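Local coordinates for protein endo-arabinase (Bacteroides thetaiotaomicron, PDB 5C0P) that probably hydrolyses O-glycosidic bonds in the breakdown of L-arabinan, as a metal-binding member of glycosyl hydrolase family 43, at residues Asp63-Trp75 and Pro115-Ile127. Sequence-based numbering, arbitrary orientation.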
ATOM      1  N   ASP A  63       8.210  20.440  -0.948  1.00 12.38           N
ATOM      2  CA  ASP A  63       9.123  19.472  -1.538  1.00 13.17           C
ATOM      3  C   ASP A  63      10.331  19.283  -0.630  1.00 15.79           C
ATOM      4  O   ASP A  63      11.041  20.244  -0.315  1.00 17.33           O
ATOM      5  CB  ASP A  63       9.566  19.979  -2.916  1.00 14.69           C
ATOM      6  CG  ASP A  63      10.547  19.048  -3.611  1.00 18.19           C
ATOM      7  OD1 ASP A  63      10.606  17.845  -3.281  1.00 16.80           O
ATOM      8  OD2 ASP A  63      11.263  19.534  -4.515  1.00 22.56           O
ATOM      9  N   GLU A  64      10.551  18.040  -0.202  1.00 13.11           N
ATOM     10  CA  GLU A  64      11.709  17.698   0.619  1.00 14.30           C
ATOM     11  C   GLU A  64      12.719  16.834  -0.136  1.00 17.25           C
ATOM     12  O   GLU A  64      13.615  16.247   0.462  1.00 18.92           O
ATOM     13  CB  GLU A  64      11.268  17.002   1.910  1.00 14.05           C
ATOM     14  CG  GLU A  64      10.632  17.936   2.930  1.00 16.80           C
ATOM     15  CD  GLU A  64      11.624  18.899   3.561  1.00 25.58           C
ATOM     16  OE1 GLU A  64      12.849  18.715   3.397  1.00 25.99           O
ATOM     17  OE2 GLU A  64      11.174  19.851   4.228  1.00 31.98           O
ATOM     18  N   GLY A  65      12.594  16.781  -1.457  1.00 15.89           N
ATOM     19  CA  GLY A  65      13.609  16.133  -2.264  1.00 15.61           C
ATOM     20  C   GLY A  65      13.406  14.640  -2.411  1.00 13.37           C
ATOM     21  O   GLY A  65      12.285  14.138  -2.328  1.00 13.31           O
ATOM     22  N   TYR A  66      14.498  13.916  -2.627  1.00 13.60           N
ATOM     23  CA  TYR A  66      14.396  12.487  -2.888  1.00 12.07           C
ATOM     24  C   TYR A  66      14.741  11.673  -1.657  1.00 13.70           C
ATOM     25  O   TYR A  66      15.791  11.875  -1.038  1.00 18.74           O
ATOM     26  CB  TYR A  66      15.312  12.093  -4.046  1.00 15.00           C
ATOM     27  CG  TYR A  66      15.034  12.875  -5.304  1.00 17.44           C
ATOM     28  CD1 TYR A  66      13.856  12.685  -6.015  1.00 18.61           C
ATOM     29  CD2 TYR A  66      15.944  13.808  -5.774  1.00 28.10           C
ATOM     30  CE1 TYR A  66      13.597  13.402  -7.165  1.00 23.38           C
ATOM     31  CE2 TYR A  66      15.696  14.528  -6.923  1.00 34.53           C
ATOM     32  CZ  TYR A  66      14.520  14.321  -7.614  1.00 34.07           C
ATOM     33  OH  TYR A  66      14.273  15.039  -8.760  1.00 44.48           O
ATOM     34  N   SER A  67      13.844  10.757  -1.307  1.00 13.27           N
ATOM     35  CA  SER A  67      14.047   9.883  -0.163  1.00 12.47           C
ATOM     36  C   SER A  67      14.725   8.576  -0.573  1.00 12.04           C
ATOM     37  O   SER A  67      15.328   7.910   0.262  1.00 13.26           O
ATOM     38  CB  SER A  67      12.728   9.604   0.554  1.00 12.10           C
ATOM     39  OG  SER A  67      11.795   8.983  -0.320  1.00 11.79           O
ATOM     40  N   PHE A  68      14.626   8.199  -1.848  1.00 10.80           N
ATOM     41  CA  PHE A  68      15.385   7.045  -2.341  1.00  9.93           C
ATOM     42  C   PHE A  68      15.780   7.152  -3.803  1.00 12.80           C
ATOM     43  O   PHE A  68      14.920   7.262  -4.685  1.00 13.79           O
ATOM     44  CB  PHE A  68      14.634   5.716  -2.134  1.00  9.57           C
ATOM     45  CG  PHE A  68      15.418   4.518  -2.598  1.00 11.67           C
ATOM     46  CD1 PHE A  68      16.663   4.254  -2.042  1.00 12.43           C
ATOM     47  CD2 PHE A  68      14.938   3.673  -3.585  1.00 13.17           C
ATOM     48  CE1 PHE A  68      17.421   3.176  -2.458  1.00 12.21           C
ATOM     49  CE2 PHE A  68      15.701   2.575  -4.007  1.00  9.40           C
ATOM     50  CZ  PHE A  68      16.940   2.333  -3.442  1.00 11.85           C
ATOM     51  N   ILE A  69      17.089   7.117  -4.045  1.00 14.33           N
ATOM     52  CA  ILE A  69      17.648   6.944  -5.378  1.00 15.84           C
ATOM     53  C   ILE A  69      18.501   5.694  -5.308  1.00 14.29           C
ATOM     54  O   ILE A  69      19.421   5.632  -4.492  1.00 18.97           O
ATOM     55  CB  ILE A  69      18.602   8.088  -5.750  1.00 24.52           C
ATOM     56  CG1 ILE A  69      17.944   9.451  -5.532  1.00 33.20           C
ATOM     57  CG2 ILE A  69      19.113   7.910  -7.188  1.00 30.61           C
ATOM     58  CD1 ILE A  69      16.987   9.831  -6.609  1.00 35.70           C
ATOM     59  N   ALA A  70      18.219   4.713  -6.161  1.00 16.01           N
ATOM     60  CA  ALA A  70      18.956   3.451  -6.126  1.00 16.90           C
ATOM     61  C   ALA A  70      20.403   3.624  -6.555  1.00 16.77           C
ATOM     62  O   ALA A  70      20.695   4.276  -7.565  1.00 18.27           O
ATOM     63  CB  ALA A  70      18.278   2.401  -6.995  1.00 17.22           C
ATOM     64  N   LYS A  71      21.318   3.034  -5.790  1.00 16.64           N
ATOM     65  CA  LYS A  71      22.695   2.886  -6.247  1.00 16.72           C
ATOM     66  C   LYS A  71      22.709   1.807  -7.326  1.00 17.23           C
ATOM     67  O   LYS A  71      21.742   1.057  -7.468  1.00 16.96           O
ATOM     68  CB  LYS A  71      23.636   2.528  -5.089  1.00 20.47           C
ATOM     69  CG  LYS A  71      23.762   3.642  -4.055  1.00 23.30           C
ATOM     70  CD  LYS A  71      24.648   3.228  -2.885  1.00 33.78           C
ATOM     71  N   SER A  72      23.798   1.728  -8.087  0.64 20.25           N
ATOM     72  CA  SER A  72      23.860   0.809  -9.223  0.64 19.93           C
ATOM     73  C   SER A  72      23.815  -0.662  -8.812  0.64 21.95           C
ATOM     74  O   SER A  72      23.442  -1.519  -9.609  0.64 23.58           O
ATOM     75  CB  SER A  72      25.100   1.080 -10.074  0.64 21.75           C
ATOM     76  OG  SER A  72      26.282   0.877  -9.326  0.64 23.97           O
ATOM     77  N   ASP A  73      24.188  -0.952  -7.570  1.00 18.57           N
ATOM     78  CA  ASP A  73      24.181  -2.332  -7.089  1.00 18.98           C
ATOM     79  C   ASP A  73      22.875  -2.765  -6.423  1.00 19.70           C
ATOM     80  O   ASP A  73      22.749  -3.913  -6.003  1.00 19.45           O
ATOM     81  CB  ASP A  73      25.379  -2.614  -6.174  1.00 20.99           C
ATOM     82  CG  ASP A  73      25.368  -1.785  -4.902  1.00 26.87           C
ATOM     83  OD1 ASP A  73      24.474  -0.931  -4.722  1.00 25.05           O
ATOM     84  OD2 ASP A  73      26.289  -1.980  -4.076  1.00 35.67           O
ATOM     85  N   PHE A  74      21.900  -1.865  -6.347  1.00 17.38           N
ATOM     86  CA  PHE A  74      20.588  -2.240  -5.824  1.00 13.34           C
ATOM     87  C   PHE A  74      19.932  -3.255  -6.748  1.00 13.63           C
ATOM     88  O   PHE A  74      20.005  -3.135  -7.973  1.00 14.66           O
ATOM     89  CB  PHE A  74      19.696  -1.018  -5.695  1.00 12.12           C
ATOM     90  CG  PHE A  74      18.373  -1.296  -5.038  1.00 14.78           C
ATOM     91  CD1 PHE A  74      18.305  -1.786  -3.737  1.00 14.72           C
ATOM     92  CD2 PHE A  74      17.193  -1.045  -5.716  1.00 15.16           C
ATOM     93  CE1 PHE A  74      17.067  -2.025  -3.123  1.00 14.96           C
ATOM     94  CE2 PHE A  74      15.957  -1.283  -5.117  1.00 13.37           C
ATOM     95  CZ  PHE A  74      15.896  -1.775  -3.814  1.00 15.00           C
ATOM     96  N   TRP A  75      19.278  -4.254  -6.160  1.00 12.67           N
ATOM     97  CA  TRP A  75      18.752  -5.365  -6.931  1.00 12.30           C
ATOM     98  C   TRP A  75      17.675  -4.969  -7.925  1.00 14.27           C
ATOM     99  O   TRP A  75      17.535  -5.610  -8.967  1.00 18.98           O
ATOM    100  CB  TRP A  75      18.177  -6.433  -5.995  1.00 13.57           C
ATOM    101  CG  TRP A  75      16.837  -6.076  -5.397  1.00 11.83           C
ATOM    102  CD1 TRP A  75      16.614  -5.419  -4.220  1.00 11.91           C
ATOM    103  CD2 TRP A  75      15.541  -6.388  -5.933  1.00 11.62           C
ATOM    104  NE1 TRP A  75      15.263  -5.278  -4.002  1.00 13.56           N
ATOM    105  CE2 TRP A  75      14.582  -5.870  -5.033  1.00 11.50           C
ATOM    106  CE3 TRP A  75      15.099  -7.045  -7.087  1.00 11.21           C
ATOM    107  CZ2 TRP A  75      13.201  -5.998  -5.251  1.00 11.36           C
ATOM    108  CZ3 TRP A  75      13.725  -7.165  -7.305  1.00 14.84           C
ATOM    109  CH2 TRP A  75      12.795  -6.648  -6.392  1.00 10.41           C
ATOM    110  N   PRO A 115      11.977  10.290   8.815  1.00 11.97           N
ATOM    111  CA  PRO A 115      10.735  10.058   8.074  1.00 13.20           C
ATOM    112  C   PRO A 115      10.811  10.548   6.628  1.00 12.88           C
ATOM    113  O   PRO A 115       9.952  10.172   5.825  1.00 15.58           O
ATOM    114  CB  PRO A 115       9.709  10.895   8.849  1.00 13.67           C
ATOM    115  CG  PRO A 115      10.520  11.968   9.502  1.00 13.13           C
ATOM    116  CD  PRO A 115      11.802  11.279   9.896  1.00 12.91           C
ATOM    117  N   LYS A 116      11.803  11.375   6.299  1.00 12.83           N
ATOM    118  CA  LYS A 116      11.971  11.799   4.908  1.00 13.43           C
ATOM    119  C   LYS A 116      13.171  11.154   4.212  1.00 14.48           C
ATOM    120  O   LYS A 116      13.592  11.610   3.146  1.00 15.86           O
ATOM    121  CB  LYS A 116      12.045  13.321   4.791  1.00 16.82           C
ATOM    122  CG  LYS A 116      13.202  13.972   5.537  1.00 14.96           C
ATOM    123  CD  LYS A 116      13.198  15.483   5.308  1.00 19.13           C
ATOM    124  CE  LYS A 116      14.498  16.107   5.767  1.00 31.09           C
ATOM    125  NZ  LYS A 116      15.642  15.438   5.096  1.00 45.01           N
ATOM    126  N   GLY A 117      13.706  10.086   4.795  1.00 14.25           N
ATOM    127  CA  GLY A 117      14.871   9.439   4.212  1.00 12.24           C
ATOM    128  C   GLY A 117      16.145  10.208   4.505  1.00 13.41           C
ATOM    129  O   GLY A 117      16.134  11.163   5.287  1.00 17.94           O
ATOM    130  N   PRO A 118      17.258   9.850   3.843  1.00 15.51           N
ATOM    131  CA  PRO A 118      17.379   8.878   2.749  1.00 14.82           C
ATOM    132  C   PRO A 118      17.290   7.445   3.245  1.00 15.76           C
ATOM    133  O   PRO A 118      17.736   7.134   4.357  1.00 15.55           O
ATOM    134  CB  PRO A 118      18.784   9.150   2.199  1.00 16.07           C
ATOM    135  CG  PRO A 118      19.544   9.684   3.378  1.00 19.74           C
ATOM    136  CD  PRO A 118      18.552  10.460   4.190  1.00 16.44           C
ATOM    137  N   PHE A 119      16.687   6.592   2.428  1.00 10.64           N
ATOM    138  CA  PHE A 119      16.553   5.171   2.739  1.00 11.88           C
ATOM    139  C   PHE A 119      17.679   4.363   2.105  1.00 12.84           C
ATOM    140  O   PHE A 119      18.132   4.671   1.003  1.00 14.17           O
ATOM    141  CB  PHE A 119      15.212   4.647   2.231  1.00 12.84           C
ATOM    142  CG  PHE A 119      14.035   5.194   2.970  1.00 11.36           C
ATOM    143  CD1 PHE A 119      13.623   4.608   4.159  1.00 10.80           C
ATOM    144  CD2 PHE A 119      13.347   6.297   2.484  1.00 15.53           C
ATOM    145  CE1 PHE A 119      12.547   5.116   4.858  1.00 10.99           C
ATOM    146  CE2 PHE A 119      12.261   6.809   3.177  1.00 16.66           C
ATOM    147  CZ  PHE A 119      11.866   6.214   4.364  1.00 12.78           C
ATOM    148  N   THR A 120      18.136   3.337   2.816  1.00 13.50           N
ATOM    149  CA  THR A 120      19.095   2.379   2.269  1.00 12.27           C
ATOM    150  C   THR A 120      18.486   0.985   2.398  1.00 12.18           C
ATOM    151  O   THR A 120      17.671   0.737   3.285  1.00 13.33           O
ATOM    152  CB  THR A 120      20.457   2.451   2.985  1.00 18.89           C
ATOM    153  OG1 THR A 120      20.283   2.124   4.364  1.00 22.27           O
ATOM    154  CG2 THR A 120      21.046   3.839   2.872  1.00 21.31           C
ATOM    155  N   PRO A 121      18.860   0.064   1.502  1.00 12.66           N
ATOM    156  CA  PRO A 121      18.242  -1.268   1.540  1.00 12.60           C
ATOM    157  C   PRO A 121      18.469  -1.980   2.873  1.00 12.42           C
ATOM    158  O   PRO A 121      19.604  -2.054   3.358  1.00 15.27           O
ATOM    159  CB  PRO A 121      18.957  -2.012   0.410  1.00 13.43           C
ATOM    160  CG  PRO A 121      19.420  -0.938  -0.515  1.00 15.64           C
ATOM    161  CD  PRO A 121      19.780   0.224   0.364  1.00 14.58           C
ATOM    162  N   LEU A 122      17.392  -2.494   3.457  1.00 13.01           N
ATOM    163  CA  LEU A 122      17.505  -3.245   4.701  1.00 12.08           C
ATOM    164  C   LEU A 122      18.242  -4.544   4.411  1.00 12.02           C
ATOM    165  O   LEU A 122      19.190  -4.906   5.118  1.00 14.72           O
ATOM    166  CB  LEU A 122      16.118  -3.486   5.299  1.00 14.32           C
ATOM    167  CG  LEU A 122      16.098  -4.221   6.633  1.00 11.54           C
ATOM    168  CD1 LEU A 122      16.870  -3.443   7.704  1.00 13.50           C
ATOM    169  CD2 LEU A 122      14.649  -4.489   7.047  1.00 12.27           C
ATOM    170  N   VAL A 123      17.797  -5.234   3.358  1.00 11.18           N
ATOM    171  CA  VAL A 123      18.553  -6.286   2.686  1.00 13.15           C
ATOM    172  C   VAL A 123      18.412  -6.021   1.186  1.00 13.48           C
ATOM    173  O   VAL A 123      17.418  -5.412   0.754  1.00 12.90           O
ATOM    174  CB  VAL A 123      18.042  -7.711   3.018  1.00 15.39           C
ATOM    175  CG1 VAL A 123      18.158  -7.996   4.515  1.00 14.49           C
ATOM    176  CG2 VAL A 123      16.614  -7.903   2.550  1.00 14.98           C
ATOM    177  N   ASN A 124      19.396  -6.454   0.401  1.00 15.33           N
ATOM    178  CA  ASN A 124      19.395  -6.157  -1.033  1.00 15.12           C
ATOM    179  C   ASN A 124      18.669  -7.212  -1.870  1.00 12.76           C
ATOM    180  O   ASN A 124      19.229  -7.807  -2.801  1.00 16.60           O
ATOM    181  CB  ASN A 124      20.812  -5.948  -1.549  1.00 13.50           C
ATOM    182  CG  ASN A 124      20.834  -5.332  -2.942  1.00 17.34           C
ATOM    183  OD1 ASN A 124      19.871  -4.674  -3.350  1.00 15.69           O
ATOM    184  ND2 ASN A 124      21.922  -5.547  -3.673  1.00 21.82           N
ATOM    185  N   LYS A 125      17.408  -7.436  -1.515  1.00 11.89           N
ATOM    186  CA  LYS A 125      16.541  -8.355  -2.241  1.00 11.00           C
ATOM    187  C   LYS A 125      15.113  -8.167  -1.758  1.00 12.59           C
ATOM    188  O   LYS A 125      14.878  -7.599  -0.687  1.00 12.76           O
ATOM    189  CB  LYS A 125      16.967  -9.810  -2.041  1.00 14.97           C
ATOM    190  CG  LYS A 125      16.892 -10.315  -0.622  1.00 17.63           C
ATOM    191  CD  LYS A 125      17.301 -11.786  -0.592  1.00 26.45           C
ATOM    192  CE  LYS A 125      17.573 -12.273   0.824  1.00 34.89           C
ATOM    193  NZ  LYS A 125      18.246 -13.610   0.848  1.00 36.96           N
ATOM    194  N   ALA A 126      14.158  -8.647  -2.550  1.00 13.56           N
ATOM    195  CA  ALA A 126      12.752  -8.552  -2.198  1.00 10.70           C
ATOM    196  C   ALA A 126      12.449  -9.356  -0.936  1.00 10.42           C
ATOM    197  O   ALA A 126      13.071 -10.386  -0.686  1.00 13.55           O
ATOM    198  CB  ALA A 126      11.893  -9.060  -3.344  1.00 13.71           C
ATOM    199  N   ILE A 127      11.481  -8.878  -0.163  1.00 11.00           N
ATOM    200  CA  ILE A 127      10.964  -9.615   0.988  1.00 10.77           C
ATOM    201  C   ILE A 127       9.865 -10.596   0.549  1.00 11.92           C
ATOM    202  O   ILE A 127       9.591 -11.591   1.222  1.00 13.17           O
ATOM    203  CB  ILE A 127      10.447  -8.627   2.064  1.00  9.55           C
ATOM    204  CG1 ILE A 127      10.187  -9.353   3.385  1.00  9.67           C
ATOM    205  CG2 ILE A 127       9.200  -7.883   1.578  1.00 12.43           C
ATOM    206  CD1 ILE A 127      11.414 -10.033   3.964  1.00 11.15           C
TER
HETATM  207  O   HOH W   1      15.112  17.160   2.494  1.00 36.64           O
HETATM  208  O   HOH W   2      16.055  12.212   1.775  1.00 31.78           O
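The carboxamide of N124 spans the backbone of D73-W75, at one end of a contact between neighbouring blades of the family 43 beta-propeller. Its OD1 accepts from W75 N at 2.9 Å, while ND2 donates to D73 O at 3.0 Å; the two bonds together fix the amide's rotation. CG of N124 lies anti to the backbone N (chi1 -167°), which swings the amide across to the 63-75 chain. One face of the W75 indole lies against the K125-A126 backbone: K125 CA makes a CH-pi contact 3.8 Å from the five-membered ring centroid, and A126 CB meets CZ2 at the same distance. An alanine in place of W75 would probably leave K125 CA and A126 CB without their indole cover and open a gap there. F74 CD1 touches P121 CG obliquely, with F68 CZ over one ring face and W75 CD1 over the other. Farther along, S67 belongs, with F68, to a classic beta bulge facing I50; its O accepts from F119 N, and its OG bonds to H43. At the far end, one water joins K116 NZ to E64 OE1 and O, whereas E64 OE2 pairs with K54 and K62. A second water donates to both Y66 O and K116 O, at 2.8 and 2.9 Å.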